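Local coordinates for uncharacterized protein (Bacteroides fragilis, PDB 4FR9) that is of unknown function but belongs to a beta-lactamase-inhibitor-like, PepSY-like family, at residues 60-64 with 140-144. Sequence-based numbering, arbitrary orientation.
Sequences WLMTE and HWPRV
With CG anti to the backbone N (chi1 -167°) and a bend only at chi3 (74°), the selenomethionine Met-62 reaches out from its strand and lays its selenium and terminal methyl against the backbone of 140-142. SE stands 3.5 Å from Trp-141 O, and CE turns off to within 3.4 Å of His-140 O; CD of the Pro-142 ring lies a little farther from the same methyl. Tyr-99 and Trp-53 also touch this buried side chain. Glu-64 sets out in the same way, CG again anti to N, and its extended chain carries the carboxylate to the His-140 imidazole. OE1 lies 3.4 Å from His-140 CD2, at the ring edge and near its plane, while the carboxylate plane is turned 66° from that of the ring. The carboxylate oxygen thus faces the ring's C-H edge, where a weak electrostatic attraction is probable and would be stronger if the imidazole were protonated. Val-95 and Leu-97 of the adjacent strand 90-98 touch both side chains.

Strand 60-67 is an inner member of the antiparallel sheet of this BLIP-like fold, and the C-terminal tail runs back across one side of it in nearly the opposite direction, as an irregular segment rather than another strand. Water bridges the two segments: one molecule links the backbones, donating to Leu-61 O (2.7 Å) and accepting from Arg-143 N, while two others tie the Glu-64 carboxylate to the backbone of His-140. Both donate to Glu-64 OE1, one of them accepting from His-140 N and the other donating to His-140 O. Nearer the terminus the contact becomes apolar: Leu-61 CB rests 4.0 Å from Pro-142 CB, and Leu-61 CD2 meets Val-144 CG2 at 3.9 Å, the two side chains crossing at about a right angle. Tyr-38, which touches Leu-61, hydrogen-bonds through its hydroxyl to Val-144 O of the terminal carboxylate.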
loop_
_atom_site.group_PDB
_atom_site.type_symbol
_atom_site.label_atom_id
_atom_site.label_comp_id
_atom_site.label_asym_id
_atom_site.label_seq_id
_atom_site.Cartn_x
_atom_site.Cartn_y
_atom_site.Cartn_z
ATOM N N TRP A 60 -10.124 -9.173 4.731
ATOM C CA TRP A 60 -8.944 -8.384 4.422
ATOM C C TRP A 60 -8.716 -8.348 2.919
ATOM O O TRP A 60 -8.693 -9.402 2.258
ATOM C CB TRP A 60 -7.710 -8.973 5.107
ATOM C CG TRP A 60 -6.452 -8.307 4.696
ATOM C CD1 TRP A 60 -6.062 -7.033 4.976
ATOM C CD2 TRP A 60 -5.409 -8.869 3.904
ATOM N NE1 TRP A 60 -4.828 -6.751 4.411
ATOM C CE2 TRP A 60 -4.417 -7.875 3.742
ATOM C CE3 TRP A 60 -5.205 -10.120 3.303
ATOM C CZ2 TRP A 60 -3.243 -8.103 3.020
ATOM C CZ3 TRP A 60 -4.033 -10.326 2.612
ATOM C CH2 TRP A 60 -3.098 -9.328 2.445
ATOM N N LEU A 61 -8.521 -7.135 2.371
ATOM C CA LEU A 61 -8.316 -6.984 0.958
ATOM C C LEU A 61 -6.961 -6.412 0.562
ATOM O O LEU A 61 -6.544 -6.620 -0.576
ATOM C CB LEU A 61 -9.406 -6.103 0.349
ATOM C CG LEU A 61 -10.832 -6.660 0.495
ATOM C CD1 LEU A 61 -11.799 -5.667 -0.168
ATOM C CD2 LEU A 61 -10.999 -8.047 -0.070
HETATM N N MSE A 62 -6.314 -5.651 1.422
HETATM C CA MSE A 62 -5.032 -5.034 1.063
HETATM C C MSE A 62 -4.392 -4.419 2.281
HETATM O O MSE A 62 -5.071 -3.879 3.124
HETATM C CB MSE A 62 -5.245 -3.946 0.007
HETATM C CG MSE A 62 -3.908 -3.479 -0.639
HETATM SE SE MSE A 62 -4.222 -2.168 -2.039
HETATM C CE MSE A 62 -4.648 -0.698 -0.940
ATOM N N THR A 63 -3.058 -4.426 2.306
ATOM C CA THR A 63 -2.289 -3.598 3.218
ATOM C C THR A 63 -1.301 -2.783 2.414
ATOM O O THR A 63 -0.548 -3.364 1.614
ATOM C CB THR A 63 -1.544 -4.450 4.266
ATOM O OG1 THR A 63 -2.526 -5.199 4.999
ATOM C CG2 THR A 63 -0.717 -3.610 5.200
ATOM N N GLU A 64 -1.241 -1.486 2.666
ATOM C CA GLU A 64 -0.190 -0.625 2.161
ATOM C C GLU A 64 0.730 -0.259 3.313
ATOM O O GLU A 64 0.266 0.241 4.338
ATOM C CB GLU A 64 -0.800 0.656 1.583
ATOM C CG GLU A 64 0.253 1.605 1.088
ATOM C CD GLU A 64 -0.278 2.835 0.391
ATOM O OE1 GLU A 64 -1.434 2.832 -0.095
ATOM O OE2 GLU A 64 0.497 3.819 0.256
ATOM N N HIS A 140 -3.803 4.259 -3.558
ATOM C CA HIS A 140 -3.894 2.859 -3.907
ATOM C C HIS A 140 -5.134 2.263 -3.294
ATOM O O HIS A 140 -5.364 2.422 -2.109
ATOM C CB HIS A 140 -2.663 2.134 -3.388
ATOM C CG HIS A 140 -1.401 2.659 -3.954
ATOM N ND1 HIS A 140 -1.134 2.671 -5.310
ATOM C CD2 HIS A 140 -0.334 3.218 -3.341
ATOM C CE1 HIS A 140 0.059 3.232 -5.500
ATOM N NE2 HIS A 140 0.561 3.581 -4.330
ATOM N N TRP A 141 -5.915 1.578 -4.113
ATOM C CA TRP A 141 -7.151 0.942 -3.716
ATOM C C TRP A 141 -7.076 -0.569 -3.884
ATOM O O TRP A 141 -6.279 -1.068 -4.670
ATOM C CB TRP A 141 -8.290 1.452 -4.604
ATOM C CG TRP A 141 -8.628 2.882 -4.439
ATOM C CD1 TRP A 141 -8.045 3.926 -5.071
ATOM C CD2 TRP A 141 -9.637 3.439 -3.598
ATOM N NE1 TRP A 141 -8.635 5.100 -4.689
ATOM C CE2 TRP A 141 -9.603 4.826 -3.764
ATOM C CE3 TRP A 141 -10.583 2.898 -2.734
ATOM C CZ2 TRP A 141 -10.475 5.681 -3.100
ATOM C CZ3 TRP A 141 -11.441 3.756 -2.078
ATOM C CH2 TRP A 141 -11.369 5.127 -2.248
ATOM N N PRO A 142 -7.897 -1.309 -3.159
ATOM C CA PRO A 142 -7.907 -2.740 -3.370
ATOM C C PRO A 142 -8.243 -3.168 -4.788
ATOM O O PRO A 142 -8.809 -2.402 -5.577
ATOM C CB PRO A 142 -8.970 -3.243 -2.366
ATOM C CG PRO A 142 -8.995 -2.186 -1.300
ATOM C CD PRO A 142 -8.775 -0.896 -2.066
ATOM N N ARG A 143 -7.897 -4.409 -5.101
ATOM C CA ARG A 143 -8.230 -4.981 -6.404
ATOM C C ARG A 143 -9.685 -5.293 -6.619
ATOM O O ARG A 143 -10.117 -5.436 -7.770
ATOM C CB ARG A 143 -7.428 -6.266 -6.653
ATOM C CG ARG A 143 -5.952 -6.021 -6.817
ATOM C CD ARG A 143 -5.190 -7.326 -6.711
ATOM N NE ARG A 143 -3.796 -7.136 -7.029
ATOM C CZ ARG A 143 -2.843 -8.013 -6.762
ATOM N NH1 ARG A 143 -3.082 -9.153 -6.147
ATOM N NH2 ARG A 143 -1.584 -7.721 -7.109
ATOM N N VAL A 144 -10.407 -5.537 -5.547
ATOM C CA VAL A 144 -11.837 -5.892 -5.655
ATOM C C VAL A 144 -12.657 -5.011 -4.744
ATOM O O VAL A 144 -12.089 -4.349 -3.870
ATOM C CB VAL A 144 -12.090 -7.385 -5.341
ATOM C CG1 VAL A 144 -11.446 -8.271 -6.437
ATOM C CG2 VAL A 144 -11.556 -7.726 -3.961
ATOM O OXT VAL A 144 -13.894 -5.015 -4.891
HETATM O O HOH W 1 -7.595 -6.504 -3.114
HETATM O O HOH W 2 -2.494 5.077 -1.149
HETATM O O HOH W 3 -3.922 2.353 0.812
#